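Local coordinates for protein diacylglycerol kinase (Bacillus anthracis, PDB 3S40) that probably phosphorylates diacylglycerol or a related lipid with ATP, as a bacterial member of the diacylglycerol kinase family, at residues T6-V11 against V64-V69; A37-L42 against K118-E123. All coordinates share one frame; numbering follows the deposited sequence.

Interaction 1: T6-V11 against V64-V69; sequences TKFEKV and VDLIIV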
loop_
_atom_site.group_PDB
_atom_site.type_symbol
_atom_site.label_atom_id
_atom_site.label_comp_id
_atom_site.label_asym_id
_atom_site.label_seq_id
_atom_site.Cartn_x
_atom_site.Cartn_y
_atom_site.Cartn_z
ATOM N N THR A 6 11.346 1.913 -25.698
ATOM C CA THR A 6 10.670 1.899 -24.408
ATOM C C THR A 6 10.459 3.307 -23.847
ATOM O O THR A 6 11.140 4.250 -24.238
ATOM C CB THR A 6 11.448 1.017 -23.396
ATOM O OG1 THR A 6 11.224 1.482 -22.064
ATOM C CG2 THR A 6 12.961 1.043 -23.686
ATOM N N LYS A 7 9.500 3.452 -22.939
ATOM C CA LYS A 7 9.292 4.730 -22.280
ATOM C C LYS A 7 10.172 4.889 -21.030
ATOM O O LYS A 7 10.026 5.854 -20.283
ATOM C CB LYS A 7 7.811 4.910 -21.918
ATOM C CG LYS A 7 7.369 4.145 -20.689
ATOM C CD LYS A 7 5.873 4.337 -20.424
ATOM C CE LYS A 7 5.026 3.698 -21.512
ATOM N NZ LYS A 7 3.592 3.525 -21.115
ATOM N N PHE A 8 11.069 3.937 -20.799
ATOM C CA PHE A 8 11.957 3.990 -19.644
ATOM C C PHE A 8 13.408 3.839 -20.077
ATOM O O PHE A 8 13.884 2.730 -20.279
ATOM C CB PHE A 8 11.621 2.885 -18.646
ATOM C CG PHE A 8 10.203 2.911 -18.174
ATOM C CD1 PHE A 8 9.711 4.007 -17.476
ATOM C CD2 PHE A 8 9.366 1.832 -18.414
ATOM C CE1 PHE A 8 8.387 4.038 -17.036
ATOM C CE2 PHE A 8 8.032 1.847 -17.970
ATOM C CZ PHE A 8 7.549 2.949 -17.285
ATOM N N GLU A 9 14.107 4.961 -20.198
ATOM C CA GLU A 9 15.459 4.954 -20.742
ATOM C C GLU A 9 16.423 4.313 -19.744
ATOM O O GLU A 9 17.258 3.506 -20.115
ATOM C CB GLU A 9 15.886 6.380 -21.049
ATOM C CG GLU A 9 16.923 6.493 -22.137
ATOM C CD GLU A 9 17.287 7.938 -22.417
ATOM O OE1 GLU A 9 18.236 8.447 -21.778
ATOM O OE2 GLU A 9 16.612 8.564 -23.266
ATOM N N LYS A 10 16.280 4.664 -18.469
ATOM C CA LYS A 10 17.100 4.078 -17.422
ATOM C C LYS A 10 16.239 3.476 -16.327
ATOM O O LYS A 10 15.247 4.077 -15.858
ATOM C CB LYS A 10 18.071 5.110 -16.846
ATOM C CG LYS A 10 19.050 5.627 -17.884
ATOM C CD LYS A 10 19.559 6.993 -17.523
ATOM C CE LYS A 10 20.816 6.917 -16.702
ATOM N NZ LYS A 10 21.809 7.918 -17.198
ATOM N N VAL A 11 16.630 2.278 -15.936
ATOM C CA VAL A 11 15.903 1.479 -14.955
ATOM C C VAL A 11 16.834 1.092 -13.806
ATOM O O VAL A 11 17.999 0.710 -14.019
ATOM C CB VAL A 11 15.306 0.199 -15.607
ATOM C CG1 VAL A 11 14.553 -0.649 -14.580
ATOM C CG2 VAL A 11 14.412 0.558 -16.812
ATOM N N VAL A 64 16.876 7.950 -12.803
ATOM C CA VAL A 64 16.244 6.884 -13.578
ATOM C C VAL A 64 14.785 7.181 -13.856
ATOM O O VAL A 64 14.194 8.048 -13.232
ATOM C CB VAL A 64 16.329 5.488 -12.882
ATOM C CG1 VAL A 64 17.781 4.950 -12.887
ATOM C CG2 VAL A 64 15.766 5.536 -11.457
ATOM N N ASP A 65 14.203 6.421 -14.772
ATOM C CA ASP A 65 12.815 6.607 -15.182
ATOM C C ASP A 65 11.900 5.597 -14.524
ATOM O O ASP A 65 10.709 5.832 -14.407
ATOM C CB ASP A 65 12.695 6.500 -16.705
ATOM C CG ASP A 65 13.677 7.422 -17.416
ATOM O OD1 ASP A 65 13.481 8.657 -17.345
ATOM O OD2 ASP A 65 14.656 6.920 -18.011
ATOM N N LEU A 66 12.471 4.483 -14.085
ATOM C CA LEU A 66 11.700 3.405 -13.494
ATOM C C LEU A 66 12.503 2.811 -12.357
ATOM O O LEU A 66 13.699 2.506 -12.525
ATOM C CB LEU A 66 11.428 2.328 -14.555
ATOM C CG LEU A 66 10.696 1.062 -14.089
ATOM C CD1 LEU A 66 9.297 1.402 -13.486
ATOM C CD2 LEU A 66 10.564 0.047 -15.232
ATOM N N ILE A 67 11.872 2.676 -11.201
ATOM C CA ILE A 67 12.455 1.945 -10.076
ATOM C C ILE A 67 11.643 0.677 -9.816
ATOM O O ILE A 67 10.435 0.734 -9.598
ATOM C CB ILE A 67 12.528 2.795 -8.784
ATOM C CG1 ILE A 67 13.506 3.970 -8.974
ATOM C CG2 ILE A 67 12.962 1.936 -7.593
ATOM C CD1 ILE A 67 13.844 4.726 -7.704
ATOM N N ILE A 68 12.303 -0.474 -9.881
ATOM C CA ILE A 68 11.648 -1.749 -9.623
ATOM C C ILE A 68 12.094 -2.241 -8.269
ATOM O O ILE A 68 13.282 -2.194 -7.954
ATOM C CB ILE A 68 12.033 -2.794 -10.678
ATOM C CG1 ILE A 68 11.787 -2.224 -12.077
ATOM C CG2 ILE A 68 11.287 -4.123 -10.433
ATOM C CD1 ILE A 68 12.260 -3.137 -13.196
ATOM N N VAL A 69 11.159 -2.686 -7.441
ATOM C CA VAL A 69 11.555 -3.256 -6.146
ATOM C C VAL A 69 11.186 -4.734 -6.053
ATOM O O VAL A 69 10.030 -5.094 -6.219
ATOM C CB VAL A 69 10.955 -2.445 -4.976
ATOM C CG1 VAL A 69 9.461 -2.271 -5.162
ATOM C CG2 VAL A 69 11.293 -3.094 -3.640
#
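Asp65 reaches across to the backbone of Glu9 and Lys10 and has the largest area buried by the contact. Its CG lies beside its own backbone N (chi1 -52°), and the carboxylate extends from there. OD2 accepts a nearly straight hydrogen bond from Lys10 N at 2.8 Å, through the lone pair that points away from OD1. Glu9 N lies 3.0 Å from the same OD2. The main chain returns the link: Asp65 N donates to Lys10 O at 2.8 Å, with the donor tilted 24° from the carbonyl plane. Leu66 N adds a weak bond to Lys10 O, which therefore receives two backbone donors. Val64 CB packs against this oxygen as well.

Val11 and Leu66 form the one parallel beta bridge of the contact. It starts the pairing of strands 11-15 and 66-71, which lie side by side in the four-stranded parallel sheet of the kinase catalytic domain. On the other side of strand 11-15, Val11 makes backbone hydrogen bonds with Asp41 and His43. The side chains of Val11 and Leu66 lie side by side and point the same way, on the face where helix 113-120 packs through Ile120. Val11 CA also makes a CA-H...O contact with Leu66 O. Val11 CG1, anti to the backbone N, comes 3.7 Å from Ile68 CD1.

Leu66 is shared with Phe8. Its CB sits over one face of the Phe8 ring in a CH-pi contact, 4.1 Å from the ring centroid and offset toward the rim. Leu66 CD2 touches Phe8 CD2 at 3.8 Å. Lys7 CG covers the centre of the opposite ring face, and Asp65 CB meets the ring at its edge. Thr6 to Phe8 form an ST turn, in which Phe8 N donates to Thr6 OG1 at 2.8 Å.

Interaction 2: A37-L42 against K118-E123; sequences AAFPDL and KLITKE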
loop_
_atom_site.group_PDB
_atom_site.type_symbol
_atom_site.label_atom_id
_atom_site.label_comp_id
_atom_site.label_asym_id
_atom_site.label_seq_id
_atom_site.Cartn_x
_atom_site.Cartn_y
_atom_site.Cartn_z
ATOM N N ALA A 37 16.608 -7.951 -20.974
ATOM C CA ALA A 37 16.314 -7.993 -22.402
ATOM C C ALA A 37 15.523 -6.780 -22.839
ATOM O O ALA A 37 15.720 -6.274 -23.938
ATOM C CB ALA A 37 15.552 -9.269 -22.769
ATOM N N ALA A 38 14.615 -6.332 -21.976
ATOM C CA ALA A 38 13.678 -5.275 -22.332
ATOM C C ALA A 38 14.297 -3.898 -22.175
ATOM O O ALA A 38 14.046 -3.020 -22.986
ATOM C CB ALA A 38 12.396 -5.379 -21.499
ATOM N N PHE A 39 15.122 -3.718 -21.145
ATOM C CA PHE A 39 15.660 -2.392 -20.822
ATOM C C PHE A 39 17.181 -2.274 -21.040
ATOM O O PHE A 39 17.963 -2.773 -20.249
ATOM C CB PHE A 39 15.304 -2.037 -19.374
ATOM C CG PHE A 39 13.835 -2.203 -19.049
ATOM C CD1 PHE A 39 12.865 -1.490 -19.752
ATOM C CD2 PHE A 39 13.428 -3.054 -18.037
ATOM C CE1 PHE A 39 11.514 -1.627 -19.448
ATOM C CE2 PHE A 39 12.084 -3.202 -17.726
ATOM C CZ PHE A 39 11.116 -2.479 -18.440
ATOM N N PRO A 40 17.601 -1.576 -22.097
ATOM C CA PRO A 40 19.020 -1.552 -22.476
ATOM C C PRO A 40 19.958 -0.849 -21.475
ATOM O O PRO A 40 21.173 -0.897 -21.668
ATOM C CB PRO A 40 19.003 -0.799 -23.808
ATOM C CG PRO A 40 17.836 0.107 -23.693
ATOM C CD PRO A 40 16.794 -0.678 -22.935
ATOM N N ASP A 41 19.419 -0.207 -20.445
ATOM C CA ASP A 41 20.237 0.378 -19.377
ATOM C C ASP A 41 19.602 0.071 -18.038
ATOM O O ASP A 41 18.656 0.738 -17.606
ATOM C CB ASP A 41 20.378 1.891 -19.555
ATOM C CG ASP A 41 21.277 2.545 -18.497
ATOM O OD1 ASP A 41 21.434 2.015 -17.373
ATOM O OD2 ASP A 41 21.816 3.632 -18.781
ATOM N N LEU A 42 20.150 -0.932 -17.373
ATOM C CA LEU A 42 19.528 -1.494 -16.197
ATOM C C LEU A 42 20.544 -1.597 -15.067
ATOM O O LEU A 42 21.608 -2.176 -15.221
ATOM C CB LEU A 42 18.968 -2.874 -16.533
ATOM C CG LEU A 42 18.442 -3.730 -15.376
ATOM C CD1 LEU A 42 17.279 -3.015 -14.700
ATOM C CD2 LEU A 42 18.008 -5.132 -15.869
ATOM N N LYS A 118 7.944 -10.086 -16.223
ATOM C CA LYS A 118 7.484 -9.942 -17.598
ATOM C C LYS A 118 6.408 -8.862 -17.764
ATOM O O LYS A 118 6.442 -8.095 -18.723
ATOM C CB LYS A 118 6.982 -11.286 -18.129
ATOM C CG LYS A 118 8.094 -12.329 -18.124
ATOM C CD LYS A 118 7.594 -13.697 -18.525
ATOM C CE LYS A 118 8.677 -14.735 -18.323
ATOM N NZ LYS A 118 8.170 -16.094 -18.654
ATOM N N LEU A 119 5.475 -8.812 -16.818
ATOM C CA LEU A 119 4.505 -7.718 -16.731
ATOM C C LEU A 119 5.177 -6.333 -16.806
ATOM O O LEU A 119 4.745 -5.461 -17.556
ATOM C CB LEU A 119 3.675 -7.833 -15.443
ATOM C CG LEU A 119 2.664 -6.681 -15.267
ATOM C CD1 LEU A 119 1.525 -6.809 -16.258
ATOM C CD2 LEU A 119 2.147 -6.635 -13.845
ATOM N N ILE A 120 6.243 -6.129 -16.043
ATOM C CA ILE A 120 6.906 -4.819 -16.038
ATOM C C ILE A 120 7.345 -4.480 -17.450
ATOM O O ILE A 120 7.325 -3.334 -17.877
ATOM C CB ILE A 120 8.128 -4.836 -15.111
ATOM C CG1 ILE A 120 7.667 -5.028 -13.669
ATOM C CG2 ILE A 120 8.967 -3.574 -15.308
ATOM C CD1 ILE A 120 8.785 -5.233 -12.667
ATOM N N THR A 121 7.718 -5.526 -18.167
ATOM C CA THR A 121 8.184 -5.463 -19.538
ATOM C C THR A 121 7.109 -4.916 -20.483
ATOM O O THR A 121 7.409 -4.425 -21.563
ATOM C CB THR A 121 8.588 -6.901 -19.950
ATOM O OG1 THR A 121 10.011 -7.032 -19.907
ATOM C CG2 THR A 121 8.032 -7.302 -21.281
ATOM N N LYS A 122 5.853 -4.998 -20.072
ATOM C CA LYS A 122 4.766 -4.520 -20.920
ATOM C C LYS A 122 4.537 -3.039 -20.704
ATOM O O LYS A 122 3.802 -2.390 -21.461
ATOM C CB LYS A 122 3.491 -5.306 -20.656
ATOM C CG LYS A 122 3.596 -6.797 -20.961
ATOM C CD LYS A 122 4.125 -7.051 -22.375
ATOM C CE LYS A 122 4.160 -8.547 -22.689
ATOM N NZ LYS A 122 4.975 -8.827 -23.907
ATOM N N GLU A 123 5.158 -2.503 -19.659
ATOM C CA GLU A 123 5.100 -1.062 -19.412
ATOM C C GLU A 123 3.686 -0.441 -19.301
ATOM O O GLU A 123 3.457 0.662 -19.783
ATOM C CB GLU A 123 5.875 -0.333 -20.504
ATOM C CG GLU A 123 7.307 -0.832 -20.662
ATOM C CD GLU A 123 8.176 0.079 -21.534
ATOM O OE1 GLU A 123 7.694 1.137 -22.010
ATOM O OE2 GLU A 123 9.351 -0.276 -21.739
#
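Ala38, the last residue of helix 24-38, meets Thr121 of segment 118-123. The bond from CA to CB of Ala38 points toward 118-123, and CB lies 3.3 Å from Thr121 OG1. The CA atoms of this pair are the nearest across the two segments. Ala38 CB also sits over the centre of one face of the Phe39 ring.

Phe39 follows as the first residue to leave helical geometry after helix 24-38, and it has the largest area buried by the contact. With chi1 at -51°, its CG lies anti to the carbonyl carbon, and the ring extends from there to Ile120. The two side chains cross at about a right angle, with Phe39 CZ 4.0 Å from Ile120 CG2. Ile120 O lies near the ring plane, 3.9 Å from Phe39 CZ. This pairing joins helices 24-38 and 113-120 beside the parallel sheet of the catalytic domain. Phe39 also touches Val11 and Leu66 of that sheet, and Ile120 touches Leu66 and Ile68.

At the same ring edge, Glu123 approaches Phe39 tip to tip. Glu123 OE2 lies 3.4 Å from Phe39 CE1, and the carboxylate and ring planes are 21° apart. The carboxylate is also held by the N-terminal segment: OE2 bonds to Thr6 OG1, and OE1 accepts from Lys7 N. A type I turn from Ile120 to Glu123 brings this acid round, closed by Glu123 N donating to Ile120 O at 2.9 Å.

Overall arrangement
Interactions 1 and 2 are neighbours in the catalytic domain, with centres about 8 Å apart. Their segments alternate along the chain: 6-11, 37-42, 64-69, then 118-123. Interaction 1 pairs the starts of the central strands 11-15 and 66-71. Interaction 2 joins residues around the C-terminal ends of helices 24-38 and 113-120, beside that sheet. They touch at several points. Val11 N probably bonds to Asp41 O at 3.0 Å, just before edge strand 42-46, which pairs with 11-15. Lys10 CG packs on Asp41 OD2. Glu123 and Ile120 also lie against the segments of interaction 1. Together the four segments tie the N-terminal residues, one end of the parallel sheet and two helices into one region of the domain.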